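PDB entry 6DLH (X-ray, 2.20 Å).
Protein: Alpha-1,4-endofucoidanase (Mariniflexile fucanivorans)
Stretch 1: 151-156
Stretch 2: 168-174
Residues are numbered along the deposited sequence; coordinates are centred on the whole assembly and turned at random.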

# COMPACT_ATOMS: atom_id res chain seq x y z
N TYR A 151 6.77 -16.41 4.64
CA TYR A 151 5.91 -17.10 5.58
C TYR A 151 4.44 -16.94 5.19
O TYR A 151 3.60 -17.73 5.61
CB TYR A 151 6.10 -16.60 7.01
CG TYR A 151 7.23 -17.26 7.78
CD1 TYR A 151 7.03 -18.44 8.48
CD2 TYR A 151 8.49 -16.69 7.81
CE1 TYR A 151 8.06 -19.05 9.18
CE2 TYR A 151 9.53 -17.29 8.50
CZ TYR A 151 9.32 -18.47 9.19
OH TYR A 151 10.36 -19.05 9.87
N ASN A 152 4.15 -15.88 4.42
CA ASN A 152 2.85 -15.65 3.80
C ASN A 152 1.73 -15.86 4.82
O ASN A 152 1.77 -15.28 5.90
CB ASN A 152 2.75 -16.35 2.44
CG ASN A 152 2.76 -17.86 2.53
OD1 ASN A 152 1.73 -18.47 2.82
ND2 ASN A 152 3.91 -18.47 2.29
N LEU A 153 0.76 -16.73 4.49
CA LEU A 153 -0.45 -16.92 5.29
C LEU A 153 -0.18 -17.77 6.53
O LEU A 153 -0.99 -17.75 7.47
CB LEU A 153 -1.55 -17.51 4.40
CG LEU A 153 -2.10 -16.58 3.32
CD1 LEU A 153 -2.81 -17.35 2.23
CD2 LEU A 153 -3.01 -15.51 3.92
N LEU A 154 0.95 -18.48 6.57
CA LEU A 154 1.33 -19.25 7.74
C LEU A 154 1.67 -18.32 8.90
O LEU A 154 1.93 -17.13 8.69
CB LEU A 154 2.53 -20.15 7.40
CG LEU A 154 2.23 -21.41 6.58
CD1 LEU A 154 0.84 -21.96 6.88
CD2 LEU A 154 2.40 -21.16 5.10
N ALA A 155 1.67 -18.87 10.11
CA ALA A 155 2.03 -18.12 11.30
C ALA A 155 3.51 -18.32 11.61
O ALA A 155 3.97 -19.45 11.76
CB ALA A 155 1.16 -18.53 12.47
N ARG A 156 4.25 -17.21 11.71
CA ARG A 156 5.68 -17.24 11.94
C ARG A 156 5.95 -17.77 13.34
O ARG A 156 6.84 -18.60 13.53
CB ARG A 156 6.27 -15.84 11.74
CG ARG A 156 7.78 -15.79 11.56
CD ARG A 156 8.26 -14.36 11.73
NE ARG A 156 9.71 -14.24 11.82
CZ ARG A 156 10.50 -13.98 10.79
NH1 ARG A 156 10.00 -13.81 9.58
NH2 ARG A 156 11.81 -13.89 10.98
N VAL A 168 -6.73 -16.75 11.04
CA VAL A 168 -6.60 -16.79 9.59
C VAL A 168 -5.57 -17.85 9.19
O VAL A 168 -5.76 -18.55 8.20
CB VAL A 168 -6.24 -15.41 9.00
CG1 VAL A 168 -5.49 -15.51 7.69
CG2 VAL A 168 -7.48 -14.54 8.83
N SER A 169 -4.48 -17.95 9.97
CA SER A 169 -3.43 -18.92 9.70
C SER A 169 -4.01 -20.33 9.75
O SER A 169 -3.83 -21.12 8.82
CB SER A 169 -2.25 -18.75 10.64
OG SER A 169 -1.45 -17.64 10.25
N ALA A 170 -4.75 -20.61 10.84
CA ALA A 170 -5.48 -21.86 11.01
C ALA A 170 -6.33 -22.16 9.78
O ALA A 170 -6.20 -23.23 9.18
CB ALA A 170 -6.31 -21.80 12.27
N ARG A 171 -7.16 -21.19 9.39
CA ARG A 171 -8.16 -21.40 8.34
C ARG A 171 -7.49 -21.62 6.99
O ARG A 171 -8.04 -22.34 6.15
CB ARG A 171 -9.17 -20.25 8.30
CG ARG A 171 -10.10 -20.19 9.50
CD ARG A 171 -11.13 -19.09 9.37
NE ARG A 171 -11.72 -18.71 10.65
CZ ARG A 171 -12.50 -17.65 10.85
NH1 ARG A 171 -13.01 -17.42 12.04
NH2 ARG A 171 -12.77 -16.82 9.85
N TRP A 172 -6.33 -21.00 6.77
CA TRP A 172 -5.62 -21.18 5.51
C TRP A 172 -5.19 -22.63 5.37
O TRP A 172 -5.39 -23.23 4.31
CB TRP A 172 -4.41 -20.23 5.41
CG TRP A 172 -3.40 -20.65 4.38
CD1 TRP A 172 -2.10 -21.01 4.60
CD2 TRP A 172 -3.61 -20.77 2.96
NE1 TRP A 172 -1.48 -21.32 3.42
CE2 TRP A 172 -2.38 -21.19 2.40
CE3 TRP A 172 -4.69 -20.55 2.10
CZ2 TRP A 172 -2.21 -21.40 1.03
CZ3 TRP A 172 -4.53 -20.77 0.75
CH2 TRP A 172 -3.31 -21.18 0.22
N MET A 173 -4.58 -23.17 6.43
CA MET A 173 -4.17 -24.57 6.49
C MET A 173 -5.40 -25.45 6.33
O MET A 173 -5.39 -26.39 5.53
CB MET A 173 -3.48 -24.87 7.83
CG MET A 173 -2.03 -24.42 7.90
SD MET A 173 -1.53 -24.15 9.62
CE MET A 173 0.19 -24.64 9.56
N GLU A 174 -6.48 -25.11 7.06
CA GLU A 174 -7.76 -25.80 6.98
C GLU A 174 -8.21 -25.90 5.52
O GLU A 174 -8.54 -26.99 5.06
CB GLU A 174 -8.82 -25.06 7.80
CG GLU A 174 -9.82 -25.99 8.46
CD GLU A 174 -9.30 -26.62 9.75
OE1 GLU A 174 -8.95 -27.81 9.72
OE2 GLU A 174 -9.22 -25.90 10.77

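A helix that packs against an irregular loop cannot rely on the repeating pattern of backbone hydrogen bonds that joins strands. Instead it tends to present the loop with residues spaced three or four apart, so that these side chains share one flank of the helix; here that flank offers a polar anchor followed by an apolar surface. The contact between residues 168-174 and 151-156 of this alpha-1,4-endofucoidanase is a compact example, burying 352 Å² summed over both sides.

The helical stretch opens with Val168, whose side chain lies sideways to the loop and makes no close approach to it. It also serves the helix itself: its carbonyl oxygen accepts a hydrogen bond from the backbone N of Trp172, 2.9 Å away, one of the bonds that hold the helix in shape.

Ser169 is the polar anchor. The backbones approach most closely here, with the CA atoms of Ser169 and Leu154 separated by 5.2 Å, and the serine CB points toward the loop. Its OG donates a hydrogen bond to the O of Leu153 at 2.8 Å, the one hydrogen bond between the stretches. A carbonyl in a loop without regular secondary structure thus finds its partner in a short side chain rather than in another backbone. The same oxygen also receives a CA-H...O contact from Ser169 CA, at 3.5 Å, so the residue meets it with both hydroxyl and backbone. Proximity alone does not extend the bonding: Ala155 N lies 3.4 Å from Ser169 OG, but the angle is poor, and the neighbouring contact of Ala155 CB with that OG, at 3.5 Å, is simple packing.

Ala170 points away and Arg171 is out of reach, as the helical turn carries both off the contact. The next residue to return is Trp172, which supplies the broad apolar surface. Leu153 CB sits over one face of the indole, 3.7 Å from the centroid of the five-membered ring and 20° off its normal, a CH-pi arrangement in which Leu153 CB comes within 3.5 Å of Trp172 CD1. Leu154 approaches differently: its CD1 lies at the ring edge, near the plane, 3.8 Å from Trp172 CD1. Successive leucines therefore use different aspects of one ring. Leu153 and Leu154 are the last two residues of a type II' turn that begins at Tyr151, in which Asn152 has a positive phi of 47° and its OD1 accepts a hydrogen bond from Leu153 N at 2.6 Å.

Met173 continues the apolar surface. Its CB lies sideways, but the end of the side chain comes nearer, and its CE reaches within 3.8 Å of Leu154 CD1. Leu154 behaves similarly, since its CA-to-CB bond points away while the tip turns back. That single methyl, CD1, consequently touches both Trp172 and Met173. Glu174, exposed and out of reach, ends the stretch beyond the contact, its N bonded to the O of Ala170 at 2.8 Å.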